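Local coordinates for MobB protein homolog (Geobacillus stearothermophilus, PDB 1XJC) that is of unproven function but probably acts as a P-loop nucleotide-binding protein in the synthesis of the molybdopterin guanine dinucleotide cofactor, at residues W7-Y12 with T18-K23; A145-S150 with I158-N163; V114-E119 with A123-L128. One frame throughout, in Å; residues are numbered along the deposited sequence.

Interaction 1: W7-Y12 with T18-K23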
ATOM      1  N   TRP A   7       2.303  -1.602   5.287  1.00 22.99           N
ATOM      2  CA  TRP A   7       1.086  -0.801   5.185  1.00 21.37           C
ATOM      3  C   TRP A   7       0.370  -1.124   3.881  1.00 20.70           C
ATOM      4  O   TRP A   7       1.008  -1.346   2.860  1.00 20.77           O
ATOM      5  CB  TRP A   7       1.397   0.701   5.213  1.00 20.95           C
ATOM      6  CG  TRP A   7       1.670   1.231   6.591  1.00 21.89           C
ATOM      7  CD1 TRP A   7       2.772   0.996   7.357  1.00 21.30           C
ATOM      8  CD2 TRP A   7       0.807   2.075   7.367  1.00 21.23           C
ATOM      9  NE1 TRP A   7       2.649   1.640   8.570  1.00 22.94           N
ATOM     10  CE2 TRP A   7       1.453   2.310   8.602  1.00 22.19           C
ATOM     11  CE3 TRP A   7      -0.448   2.651   7.137  1.00 20.92           C
ATOM     12  CZ2 TRP A   7       0.883   3.104   9.611  1.00 22.42           C
ATOM     13  CZ3 TRP A   7      -1.020   3.441   8.138  1.00 21.92           C
ATOM     14  CH2 TRP A   7      -0.352   3.658   9.362  1.00 22.75           C
ATOM     15  N   GLN A   8      -0.957  -1.127   3.913  1.00 18.98           N
ATOM     16  CA  GLN A   8      -1.717  -1.425   2.720  1.00 19.00           C
ATOM     17  C   GLN A   8      -2.444  -0.221   2.145  1.00 19.27           C
ATOM     18  O   GLN A   8      -2.859   0.698   2.863  1.00 19.47           O
ATOM     19  CB  GLN A   8      -2.741  -2.511   3.010  1.00 19.89           C
ATOM     20  CG  GLN A   8      -2.163  -3.884   3.229  1.00 22.00           C
ATOM     21  CD  GLN A   8      -3.224  -4.881   3.613  1.00 21.38           C
ATOM     22  OE1 GLN A   8      -4.042  -5.294   2.775  1.00 24.91           O
ATOM     23  NE2 GLN A   8      -3.238  -5.269   4.885  1.00 20.59           N
ATOM     24  N   VAL A   9      -2.601  -0.245   0.831  1.00 19.22           N
ATOM     25  CA  VAL A   9      -3.311   0.795   0.111  1.00 18.67           C
ATOM     26  C   VAL A   9      -4.410   0.027  -0.608  1.00 19.85           C
ATOM     27  O   VAL A   9      -4.130  -0.822  -1.461  1.00 20.07           O
ATOM     28  CB  VAL A   9      -2.388   1.509  -0.899  1.00 18.21           C
ATOM     29  CG1 VAL A   9      -3.227   2.426  -1.816  1.00 16.79           C
ATOM     30  CG2 VAL A   9      -1.327   2.331  -0.141  1.00 16.39           C
ATOM     31  N   VAL A  10      -5.662   0.283  -0.234  1.00 20.99           N
ATOM     32  CA  VAL A  10      -6.787  -0.418  -0.849  1.00 21.87           C
ATOM     33  C   VAL A  10      -7.792   0.530  -1.501  1.00 22.42           C
ATOM     34  O   VAL A  10      -8.004   1.658  -1.031  1.00 22.98           O
ATOM     35  CB  VAL A  10      -7.536  -1.297   0.192  1.00 22.33           C
ATOM     36  CG1 VAL A  10      -6.582  -2.341   0.762  1.00 22.47           C
ATOM     37  CG2 VAL A  10      -8.094  -0.422   1.326  1.00 24.00           C
ATOM     38  N   GLY A  11      -8.411   0.061  -2.582  1.00 22.17           N
ATOM     39  CA  GLY A  11      -9.390   0.860  -3.291  1.00 21.90           C
ATOM     40  C   GLY A  11      -9.692   0.272  -4.659  1.00 22.90           C
ATOM     41  O   GLY A  11      -8.928  -0.558  -5.182  1.00 22.54           O
ATOM     42  N   TYR A  12     -10.803   0.703  -5.243  1.00 22.99           N
ATOM     43  CA  TYR A  12     -11.211   0.218  -6.551  1.00 23.56           C
ATOM     44  C   TYR A  12     -10.438   0.923  -7.667  1.00 23.44           C
ATOM     45  O   TYR A  12      -9.587   1.783  -7.402  1.00 21.51           O
ATOM     46  CB  TYR A  12     -12.722   0.405  -6.697  1.00 24.55           C
ATOM     47  CG  TYR A  12     -13.497  -0.437  -5.694  1.00 28.00           C
ATOM     48  CD1 TYR A  12     -13.438  -1.833  -5.743  1.00 29.97           C
ATOM     49  CD2 TYR A  12     -14.247   0.154  -4.670  1.00 28.02           C
ATOM     50  CE1 TYR A  12     -14.104  -2.620  -4.797  1.00 31.57           C
ATOM     51  CE2 TYR A  12     -14.915  -0.621  -3.720  1.00 29.09           C
ATOM     52  CZ  TYR A  12     -14.840  -2.006  -3.789  1.00 30.90           C
ATOM     53  OH  TYR A  12     -15.506  -2.790  -2.872  1.00 32.90           O
ATOM     54  N   THR A  18      -2.831   4.778  -7.224  1.00 21.61           N
ATOM     55  CA  THR A  18      -1.589   4.968  -7.982  1.00 21.99           C
ATOM     56  C   THR A  18      -0.895   6.263  -7.526  1.00 21.54           C
ATOM     57  O   THR A  18       0.318   6.318  -7.339  1.00 22.28           O
ATOM     58  CB  THR A  18      -1.879   5.085  -9.498  1.00 23.18           C
ATOM     59  OG1 THR A  18      -2.462   3.866  -9.972  1.00 23.75           O
ATOM     60  CG2 THR A  18      -0.595   5.392 -10.268  1.00 23.32           C
ATOM     61  N   THR A  19      -1.676   7.320  -7.369  1.00 21.82           N
ATOM     62  CA  THR A  19      -1.142   8.586  -6.904  1.00 21.38           C
ATOM     63  C   THR A  19      -0.541   8.399  -5.505  1.00 20.67           C
ATOM     64  O   THR A  19       0.603   8.773  -5.272  1.00 20.28           O
ATOM     65  CB  THR A  19      -2.249   9.660  -6.890  1.00 21.85           C
ATOM     66  OG1 THR A  19      -2.485  10.083  -8.240  1.00 23.42           O
ATOM     67  CG2 THR A  19      -1.852  10.872  -6.013  1.00 20.87           C
ATOM     68  N   LEU A  20      -1.298   7.800  -4.585  1.00 20.23           N
ATOM     69  CA  LEU A  20      -0.783   7.576  -3.231  1.00 20.10           C
ATOM     70  C   LEU A  20       0.486   6.719  -3.216  1.00 20.24           C
ATOM     71  O   LEU A  20       1.476   7.096  -2.594  1.00 20.11           O
ATOM     72  CB  LEU A  20      -1.829   6.914  -2.342  1.00 19.69           C
ATOM     73  CG  LEU A  20      -1.290   6.596  -0.938  1.00 19.82           C
ATOM     74  CD1 LEU A  20      -0.869   7.896  -0.229  1.00 18.78           C
ATOM     75  CD2 LEU A  20      -2.363   5.878  -0.139  1.00 19.33           C
HETATM   76  N   MSE A  21       0.462   5.578  -3.902  1.00 19.89           N
HETATM   77  CA  MSE A  21       1.646   4.700  -3.943  1.00 20.72           C
HETATM   78  C   MSE A  21       2.872   5.451  -4.445  1.00 20.25           C
HETATM   79  O   MSE A  21       3.950   5.399  -3.850  1.00 18.61           O
HETATM   80  CB  MSE A  21       1.405   3.485  -4.865  1.00 22.34           C
HETATM   81  CG  MSE A  21       0.464   2.428  -4.304  1.00 25.80           C
HETATM   82 SE   MSE A  21       1.176   1.530  -2.718  0.92 35.08          SE
HETATM   83  CE  MSE A  21       2.377   0.246  -3.591  1.00 30.09           C
ATOM     84  N   GLU A  22       2.712   6.159  -5.553  1.00 21.92           N
ATOM     85  CA  GLU A  22       3.840   6.886  -6.113  1.00 23.30           C
ATOM     86  C   GLU A  22       4.412   7.942  -5.191  1.00 22.50           C
ATOM     87  O   GLU A  22       5.626   8.010  -4.980  1.00 20.98           O
ATOM     88  CB  GLU A  22       3.445   7.518  -7.456  1.00 26.57           C
ATOM     89  CG  GLU A  22       3.721   6.573  -8.622  1.00 34.62           C
ATOM     90  CD  GLU A  22       3.288   7.121  -9.982  1.00 38.80           C
ATOM     91  OE1 GLU A  22       3.440   8.346 -10.226  1.00 39.89           O
ATOM     92  OE2 GLU A  22       2.816   6.304 -10.805  1.00 40.19           O
ATOM     93  N   LYS A  23       3.539   8.766  -4.630  1.00 20.97           N
ATOM     94  CA  LYS A  23       3.998   9.828  -3.755  1.00 19.51           C
ATOM     95  C   LYS A  23       4.543   9.304  -2.445  1.00 18.44           C
ATOM     96  O   LYS A  23       5.519   9.836  -1.923  1.00 18.70           O
ATOM     97  CB  LYS A  23       2.851  10.811  -3.488  1.00 20.45           C
ATOM     98  CG  LYS A  23       2.467  11.617  -4.719  1.00 21.07           C
ATOM     99  CD  LYS A  23       1.277  12.518  -4.429  1.00 24.97           C
ATOM    100  CE  LYS A  23       0.841  13.237  -5.695  1.00 26.66           C
ATOM    101  NZ  LYS A  23       1.982  14.028  -6.253  1.00 30.12           N
TER
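The strand 6-10 passes helix 17-30 with Val9 closest to Met21, their CA atoms 7.5 Å apart, and Val9 points its side chain at the helix. Strand, glycine-containing turn and helix make up a strand-loop-helix unit whose sequence fits a P-loop (Walker A motif), consistent with the family's place among the P-loop NTPases; Gly11 and Thr18 belong to that pattern.

The contact is wholly apolar and buried. The fork of Val9 faces Leu20 and Met21, the latter present as selenomethionine. Its CG2 methyl, anti to the carbonyl carbon and beside the backbone N, does most of the touching: it reaches CD2 of Leu20 at 3.7 Å and the selenium of Met21 at the same distance. The other methyl, CG1, lies on the Leu20 side, 3.9 Å from Leu20 CD2, so one leucine methyl rests against both valine branches.

Met21 arrives differently. Its chain is bent at chi2 (-66°) and chi3 (-80°), which brings the selenium alongside Val9, the two side chains running past each other in opposite directions. Around this trio, strands 99-103 and 112-116 and helix 154-166 add to the packing, with Leu101 and Glu103 against Met21, Val113 and Leu161 against Leu20, and Leu115 against Val9. The selenium also approaches the branching carbon of the valine, with Met21 SE 4.0 Å from Val9 CB.

Interaction 2: A145-S150 with I158-N163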
ATOM      1  N   ALA A 145     -14.669   7.263  11.928  1.00 48.85           N
ATOM      2  CA  ALA A 145     -13.680   7.056  12.986  1.00 46.56           C
ATOM      3  C   ALA A 145     -12.244   7.244  12.524  1.00 44.61           C
ATOM      4  O   ALA A 145     -11.308   6.997  13.289  1.00 45.90           O
ATOM      5  CB  ALA A 145     -13.841   5.660  13.586  1.00 46.71           C
ATOM      6  N   HIS A 146     -12.061   7.688  11.284  1.00 40.90           N
ATOM      7  CA  HIS A 146     -10.714   7.881  10.756  1.00 36.38           C
ATOM      8  C   HIS A 146     -10.568   9.206  10.030  1.00 32.14           C
ATOM      9  O   HIS A 146     -11.532   9.721   9.472  1.00 31.66           O
ATOM     10  CB  HIS A 146     -10.372   6.753   9.783  1.00 37.59           C
ATOM     11  CG  HIS A 146     -10.786   5.400  10.263  1.00 38.38           C
ATOM     12  ND1 HIS A 146     -10.218   4.794  11.364  1.00 38.20           N
ATOM     13  CD2 HIS A 146     -11.745   4.555   9.817  1.00 38.57           C
ATOM     14  CE1 HIS A 146     -10.810   3.633  11.575  1.00 39.93           C
ATOM     15  NE2 HIS A 146     -11.740   3.463  10.652  1.00 40.31           N
ATOM     16  N   PRO A 147      -9.358   9.777  10.030  1.00 28.56           N
ATOM     17  CA  PRO A 147      -9.204  11.047   9.323  1.00 26.57           C
ATOM     18  C   PRO A 147      -9.470  10.822   7.834  1.00 25.01           C
ATOM     19  O   PRO A 147      -9.183   9.741   7.294  1.00 24.34           O
ATOM     20  CB  PRO A 147      -7.752  11.443   9.610  1.00 25.98           C
ATOM     21  CG  PRO A 147      -7.075  10.139   9.902  1.00 26.91           C
ATOM     22  CD  PRO A 147      -8.107   9.385  10.703  1.00 27.19           C
ATOM     23  N   VAL A 148     -10.052  11.826   7.189  1.00 22.40           N
ATOM     24  CA  VAL A 148     -10.354  11.752   5.766  1.00 21.55           C
ATOM     25  C   VAL A 148      -9.641  12.929   5.107  1.00 22.42           C
ATOM     26  O   VAL A 148      -9.731  14.072   5.595  1.00 23.08           O
ATOM     27  CB  VAL A 148     -11.879  11.879   5.481  1.00 21.43           C
ATOM     28  CG1 VAL A 148     -12.145  11.776   3.959  1.00 19.36           C
ATOM     29  CG2 VAL A 148     -12.653  10.801   6.255  1.00 21.55           C
ATOM     30  N   PHE A 149      -8.931  12.651   4.016  1.00 20.58           N
ATOM     31  CA  PHE A 149      -8.206  13.686   3.277  1.00 19.64           C
ATOM     32  C   PHE A 149      -8.692  13.671   1.822  1.00 20.07           C
ATOM     33  O   PHE A 149      -9.231  12.674   1.320  1.00 20.62           O
ATOM     34  CB  PHE A 149      -6.686  13.413   3.232  1.00 19.19           C
ATOM     35  CG  PHE A 149      -6.008  13.276   4.581  1.00 19.66           C
ATOM     36  CD1 PHE A 149      -5.410  14.378   5.199  1.00 18.32           C
ATOM     37  CD2 PHE A 149      -5.908  12.021   5.201  1.00 19.44           C
ATOM     38  CE1 PHE A 149      -4.720  14.237   6.406  1.00 20.39           C
ATOM     39  CE2 PHE A 149      -5.223  11.864   6.409  1.00 19.19           C
ATOM     40  CZ  PHE A 149      -4.626  12.968   7.016  1.00 20.47           C
ATOM     41  N   SER A 150      -8.479  14.779   1.140  1.00 19.58           N
ATOM     42  CA  SER A 150      -8.807  14.860  -0.267  1.00 18.20           C
ATOM     43  C   SER A 150      -7.595  14.261  -0.981  1.00 18.59           C
ATOM     44  O   SER A 150      -6.447  14.445  -0.548  1.00 18.20           O
ATOM     45  CB  SER A 150      -8.961  16.323  -0.702  1.00 17.04           C
ATOM     46  OG  SER A 150      -8.751  16.445  -2.103  1.00 16.47           O
ATOM     47  N   ILE A 158       0.754  12.924   2.985  1.00 19.03           N
ATOM     48  CA  ILE A 158       2.048  12.236   2.902  1.00 18.23           C
ATOM     49  C   ILE A 158       2.834  12.453   4.203  1.00 18.44           C
ATOM     50  O   ILE A 158       3.274  11.491   4.827  1.00 18.51           O
ATOM     51  CB  ILE A 158       2.858  12.714   1.671  1.00 18.79           C
ATOM     52  CG1 ILE A 158       2.149  12.248   0.382  1.00 17.94           C
ATOM     53  CG2 ILE A 158       4.289  12.168   1.733  1.00 16.95           C
ATOM     54  CD1 ILE A 158       2.031  10.694   0.243  1.00 17.65           C
ATOM     55  N   PRO A 159       3.005  13.716   4.643  1.00 19.48           N
ATOM     56  CA  PRO A 159       3.744  13.892   5.902  1.00 19.42           C
ATOM     57  C   PRO A 159       2.995  13.176   7.049  1.00 19.75           C
ATOM     58  O   PRO A 159       3.607  12.611   7.962  1.00 19.91           O
ATOM     59  CB  PRO A 159       3.772  15.418   6.074  1.00 19.46           C
ATOM     60  CG  PRO A 159       3.832  15.896   4.655  1.00 19.62           C
ATOM     61  CD  PRO A 159       2.786  15.017   3.979  1.00 18.58           C
ATOM     62  N   TRP A 160       1.669  13.185   6.998  1.00 19.97           N
ATOM     63  CA  TRP A 160       0.895  12.514   8.050  1.00 21.13           C
ATOM     64  C   TRP A 160       1.199  11.002   8.062  1.00 21.62           C
ATOM     65  O   TRP A 160       1.449  10.386   9.129  1.00 21.36           O
ATOM     66  CB  TRP A 160      -0.600  12.729   7.825  1.00 22.28           C
ATOM     67  CG  TRP A 160      -1.450  12.186   8.934  1.00 24.95           C
ATOM     68  CD1 TRP A 160      -1.785  12.820  10.099  1.00 26.66           C
ATOM     69  CD2 TRP A 160      -2.030  10.882   9.007  1.00 26.02           C
ATOM     70  NE1 TRP A 160      -2.537  11.988  10.893  1.00 27.52           N
ATOM     71  CE2 TRP A 160      -2.701  10.790  10.247  1.00 26.62           C
ATOM     72  CE3 TRP A 160      -2.049   9.779   8.144  1.00 25.46           C
ATOM     73  CZ2 TRP A 160      -3.381   9.638  10.646  1.00 26.91           C
ATOM     74  CZ3 TRP A 160      -2.725   8.633   8.541  1.00 25.95           C
ATOM     75  CH2 TRP A 160      -3.383   8.573   9.783  1.00 27.10           C
ATOM     76  N   LEU A 161       1.170  10.400   6.880  1.00 20.47           N
ATOM     77  CA  LEU A 161       1.436   8.964   6.769  1.00 20.21           C
ATOM     78  C   LEU A 161       2.868   8.635   7.181  1.00 20.31           C
ATOM     79  O   LEU A 161       3.089   7.675   7.919  1.00 20.90           O
ATOM     80  CB  LEU A 161       1.169   8.473   5.341  1.00 18.91           C
ATOM     81  CG  LEU A 161      -0.301   8.444   4.934  1.00 19.09           C
ATOM     82  CD1 LEU A 161      -0.446   8.164   3.442  1.00 18.29           C
ATOM     83  CD2 LEU A 161      -1.011   7.379   5.754  1.00 17.71           C
HETATM   84  N   MSE A 162       3.837   9.425   6.718  1.00 20.60           N
HETATM   85  CA  MSE A 162       5.231   9.178   7.073  1.00 22.32           C
HETATM   86  C   MSE A 162       5.375   9.199   8.609  1.00 23.07           C
HETATM   87  O   MSE A 162       6.075   8.362   9.205  1.00 22.91           O
HETATM   88  CB  MSE A 162       6.133  10.233   6.421  1.00 24.28           C
HETATM   89  CG  MSE A 162       6.206  10.106   4.893  1.00 27.10           C
HETATM   90 SE   MSE A 162       7.092   8.444   4.345  0.92 32.76          SE
HETATM   91  CE  MSE A 162       8.935   9.052   4.526  1.00 28.64           C
ATOM     92  N   ASN A 163       4.687  10.134   9.250  1.00 22.72           N
ATOM     93  CA  ASN A 163       4.749  10.220  10.701  1.00 25.00           C
ATOM     94  C   ASN A 163       4.125   8.966  11.319  1.00 24.94           C
ATOM     95  O   ASN A 163       4.644   8.441  12.309  1.00 24.30           O
ATOM     96  CB  ASN A 163       4.028  11.471  11.217  1.00 26.32           C
ATOM     97  CG  ASN A 163       4.083  11.584  12.736  1.00 29.85           C
ATOM     98  OD1 ASN A 163       5.163  11.697  13.325  1.00 31.76           O
ATOM     99  ND2 ASN A 163       2.919  11.542  13.378  1.00 30.21           N
TER
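Trp160 reaches out from helix 154-166 to meet Phe149 and Pro147 on and just before strand 148-150, an outermost strand of the parallel sheet in this P-loop-type alpha/beta fold. Backbone separation is wide, the nearest CA atoms, those of Pro147 and Trp160, being 10.3 Å apart, and the gap is bridged by the aromatic side chains, with the Pro147 ring reaching the indole as well.

The tight part is the aromatic pair. Phe149 comes with its far end first: CZ lies over one face of the indole, 3.7 Å above the plane and offset toward the rim, and its closest atom there is Trp160 CG at 3.8 Å. The two side chains cross at about a right angle, while the phenyl and the five-membered ring have planes at 56°, an oblique pairing with centroids 5.3 Å apart. Trp160 gets there because its CG is anti to the backbone N (chi1 -174°), which throws the indole off the helix toward the strand. Ala133 of the adjoining strand 131-136 also touches the indole, and Tyr157 and Glu156 of the same helix touch Phe149.

Elsewhere the contact is looser and lies near the surface. All three touching residues keep some exposure to solvent, and the partly exposed Pro147 stands at the margin, where it meets less of the indole than Phe149 does. Val148, between the two strand-side partners, is exposed. The contact between the two segments is apolar throughout. Farther along the indole, at the benzo ring, only one proline atom takes part: Pro147 CG sits 3.8 Å from Trp160 CZ2 and 4.0 Å from Trp160 CH2.

Interaction 3: V114-E119 with A123-L128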
ATOM      1  N   VAL A 114      -7.512   3.653   2.962  1.00 19.96           N
ATOM      2  CA  VAL A 114      -8.561   3.299   2.026  1.00 19.56           C
ATOM      3  C   VAL A 114      -8.837   4.483   1.092  1.00 20.65           C
ATOM      4  O   VAL A 114      -9.048   5.617   1.556  1.00 21.45           O
ATOM      5  CB  VAL A 114      -9.865   2.924   2.788  1.00 20.29           C
ATOM      6  CG1 VAL A 114     -10.971   2.563   1.786  1.00 19.68           C
ATOM      7  CG2 VAL A 114      -9.605   1.752   3.762  1.00 18.75           C
ATOM      8  N   LEU A 115      -8.805   4.223  -0.213  1.00 19.89           N
ATOM      9  CA  LEU A 115      -9.080   5.246  -1.213  1.00 20.97           C
ATOM     10  C   LEU A 115     -10.486   5.001  -1.754  1.00 21.82           C
ATOM     11  O   LEU A 115     -10.843   3.867  -2.125  1.00 21.50           O
ATOM     12  CB  LEU A 115      -8.046   5.197  -2.342  1.00 21.28           C
ATOM     13  CG  LEU A 115      -6.725   5.844  -1.904  1.00 20.59           C
ATOM     14  CD1 LEU A 115      -5.649   4.806  -1.862  1.00 21.77           C
ATOM     15  CD2 LEU A 115      -6.351   6.986  -2.851  1.00 20.46           C
ATOM     16  N   VAL A 116     -11.293   6.056  -1.776  1.00 22.25           N
ATOM     17  CA  VAL A 116     -12.669   5.926  -2.232  1.00 23.41           C
ATOM     18  C   VAL A 116     -13.064   7.026  -3.206  1.00 24.11           C
ATOM     19  O   VAL A 116     -12.746   8.199  -2.996  1.00 22.69           O
ATOM     20  CB  VAL A 116     -13.665   5.940  -1.023  1.00 23.66           C
ATOM     21  CG1 VAL A 116     -13.327   4.796  -0.036  1.00 24.81           C
ATOM     22  CG2 VAL A 116     -13.607   7.266  -0.305  1.00 23.09           C
ATOM     23  N   ARG A 117     -13.770   6.639  -4.265  1.00 24.55           N
ATOM     24  CA  ARG A 117     -14.231   7.603  -5.260  1.00 25.00           C
ATOM     25  C   ARG A 117     -15.583   8.170  -4.849  1.00 25.55           C
ATOM     26  O   ARG A 117     -15.965   9.271  -5.258  1.00 25.18           O
ATOM     27  CB  ARG A 117     -14.394   6.922  -6.622  1.00 22.14           C
ATOM     28  CG  ARG A 117     -13.157   6.178  -7.101  1.00 23.26           C
ATOM     29  CD  ARG A 117     -13.520   5.201  -8.218  1.00 25.78           C
ATOM     30  NE  ARG A 117     -14.484   4.195  -7.756  1.00 27.87           N
ATOM     31  CZ  ARG A 117     -14.838   3.112  -8.451  1.00 28.20           C
ATOM     32  NH1 ARG A 117     -14.312   2.876  -9.654  1.00 29.19           N
ATOM     33  NH2 ARG A 117     -15.721   2.263  -7.941  1.00 28.25           N
ATOM     34  N   SER A 118     -16.286   7.430  -4.004  1.00 26.81           N
ATOM     35  CA  SER A 118     -17.639   7.817  -3.624  1.00 28.35           C
ATOM     36  C   SER A 118     -18.099   7.222  -2.301  1.00 29.64           C
ATOM     37  O   SER A 118     -17.422   6.384  -1.704  1.00 29.77           O
ATOM     38  CB  SER A 118     -18.587   7.318  -4.706  1.00 27.96           C
ATOM     39  OG  SER A 118     -18.452   5.904  -4.814  1.00 26.58           O
ATOM     40  N   GLU A 119     -19.283   7.642  -1.872  1.00 31.14           N
ATOM     41  CA  GLU A 119     -19.867   7.134  -0.646  1.00 32.55           C
ATOM     42  C   GLU A 119     -20.137   5.648  -0.868  1.00 31.61           C
ATOM     43  O   GLU A 119     -19.990   4.842   0.049  1.00 31.58           O
ATOM     44  CB  GLU A 119     -21.167   7.888  -0.334  1.00 35.42           C
ATOM     45  CG  GLU A 119     -21.971   7.337   0.839  1.00 40.08           C
ATOM     46  CD  GLU A 119     -21.148   7.188   2.109  1.00 42.89           C
ATOM     47  OE1 GLU A 119     -20.341   8.093   2.413  1.00 42.66           O
ATOM     48  OE2 GLU A 119     -21.323   6.163   2.811  1.00 44.66           O
ATOM     49  N   ALA A 123     -18.992   2.524   1.434  1.00 25.76           N
ATOM     50  CA  ALA A 123     -19.955   1.614   2.048  1.00 26.90           C
ATOM     51  C   ALA A 123     -19.470   0.169   1.950  1.00 28.22           C
ATOM     52  O   ALA A 123     -19.664  -0.616   2.874  1.00 29.52           O
ATOM     53  CB  ALA A 123     -21.320   1.758   1.377  1.00 26.14           C
ATOM     54  N   SER A 124     -18.831  -0.193   0.847  1.00 28.82           N
ATOM     55  CA  SER A 124     -18.362  -1.568   0.719  1.00 30.46           C
ATOM     56  C   SER A 124     -16.949  -1.807   1.242  1.00 30.77           C
ATOM     57  O   SER A 124     -16.523  -2.961   1.339  1.00 33.85           O
ATOM     58  CB  SER A 124     -18.430  -2.023  -0.733  1.00 31.56           C
ATOM     59  OG  SER A 124     -17.453  -1.365  -1.512  1.00 35.23           O
ATOM     60  N   LEU A 125     -16.227  -0.734   1.578  1.00 28.38           N
ATOM     61  CA  LEU A 125     -14.851  -0.851   2.066  1.00 26.32           C
ATOM     62  C   LEU A 125     -14.666  -0.488   3.545  1.00 25.39           C
ATOM     63  O   LEU A 125     -13.625  -0.770   4.118  1.00 23.48           O
ATOM     64  CB  LEU A 125     -13.915   0.032   1.222  1.00 25.84           C
ATOM     65  CG  LEU A 125     -13.799  -0.277  -0.284  1.00 26.91           C
ATOM     66  CD1 LEU A 125     -12.976   0.789  -0.969  1.00 26.30           C
ATOM     67  CD2 LEU A 125     -13.176  -1.630  -0.499  1.00 25.85           C
ATOM     68  N   GLN A 126     -15.674   0.140   4.152  1.00 25.33           N
ATOM     69  CA  GLN A 126     -15.595   0.569   5.547  1.00 24.25           C
ATOM     70  C   GLN A 126     -15.499  -0.580   6.544  1.00 23.49           C
ATOM     71  O   GLN A 126     -15.129  -0.372   7.692  1.00 24.66           O
ATOM     72  CB  GLN A 126     -16.806   1.436   5.909  1.00 24.35           C
ATOM     73  CG  GLN A 126     -18.133   0.686   6.021  1.00 25.45           C
ATOM     74  CD  GLN A 126     -19.299   1.606   6.395  1.00 27.99           C
ATOM     75  OE1 GLN A 126     -19.121   2.584   7.123  1.00 28.79           O
ATOM     76  NE2 GLN A 126     -20.499   1.275   5.919  1.00 28.97           N
ATOM     77  N   HIS A 127     -15.822  -1.795   6.123  1.00 22.99           N
ATOM     78  CA  HIS A 127     -15.764  -2.899   7.067  1.00 24.24           C
ATOM     79  C   HIS A 127     -14.434  -3.652   7.118  1.00 24.86           C
ATOM     80  O   HIS A 127     -14.309  -4.658   7.829  1.00 25.96           O
ATOM     81  CB  HIS A 127     -16.935  -3.847   6.810  1.00 24.98           C
ATOM     82  CG  HIS A 127     -18.265  -3.182   6.989  1.00 27.61           C
ATOM     83  ND1 HIS A 127     -18.654  -2.618   8.185  1.00 27.35           N
ATOM     84  CD2 HIS A 127     -19.274  -2.947   6.115  1.00 27.60           C
ATOM     85  CE1 HIS A 127     -19.845  -2.064   8.043  1.00 27.16           C
ATOM     86  NE2 HIS A 127     -20.244  -2.250   6.797  1.00 29.31           N
ATOM     87  N   LEU A 128     -13.434  -3.143   6.403  1.00 23.42           N
ATOM     88  CA  LEU A 128     -12.123  -3.777   6.405  1.00 22.30           C
ATOM     89  C   LEU A 128     -11.442  -3.559   7.748  1.00 22.23           C
ATOM     90  O   LEU A 128     -11.839  -2.689   8.535  1.00 21.51           O
ATOM     91  CB  LEU A 128     -11.247  -3.230   5.280  1.00 20.63           C
ATOM     92  CG  LEU A 128     -11.758  -3.507   3.867  1.00 20.40           C
ATOM     93  CD1 LEU A 128     -10.850  -2.824   2.854  1.00 20.95           C
ATOM     94  CD2 LEU A 128     -11.793  -5.020   3.619  1.00 20.57           C
TER
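The flat groups that meet here are peptide units: Ala123 N donates to Glu119 O at 2.9 Å, the i to i+4 bond of the short helix 119-125, and Ala123 CB lies 3.6 Å from the same Glu119 O. Further on, the His127 imidazole carries Gln126 CG over the centre of one face. The Glu119 carboxylate turns to another partner, its OE1 accepting from Glu141 N.

Further along the segment, Leu125 packs back on the strand. CD1 meets Val114 CG1 at 3.8 Å and Val116 CG1 at 4.1 Å, while Leu125 CB also leans on the Val114 methyl. Leu125 has CG anti to the carbonyl carbon (chi1 -61°), which puts the CD1 branch against both valines. Ser118 stands at the N-cap, its OG accepting from Asp121 N.

The contact joins the first strand and helix of the beta-alpha-beta unit formed by strand 112-116, helix 119-125 and strand 131-136. Val116 touches Val134 and Ala136 of that last strand, and Val114 reaches Val10 of strand 6-10.

In the fold
Following the chain from the N terminus, interaction 1 comes first, closing the short turn between strand 6-10 and helix 17-30. Interaction 3 then closes the tighter connection after strand 112-116, which neighbours strand 6-10 in the sheet, and interaction 2 follows near the C terminus, closing the connection from edge strand 148-150 to helix 154-166. The three are in series and neither nest nor cross. Interactions 1 and 3 meet in the sheet, by Val10 O with Leu115 N, and beside it, by Tyr12 OH with Ser124 OG. Interaction 2 reaches interaction 1 through helix packing, Leu161 and Ile158 against Leu20, but stays about 6 Å from interaction 3 at the nearest atoms.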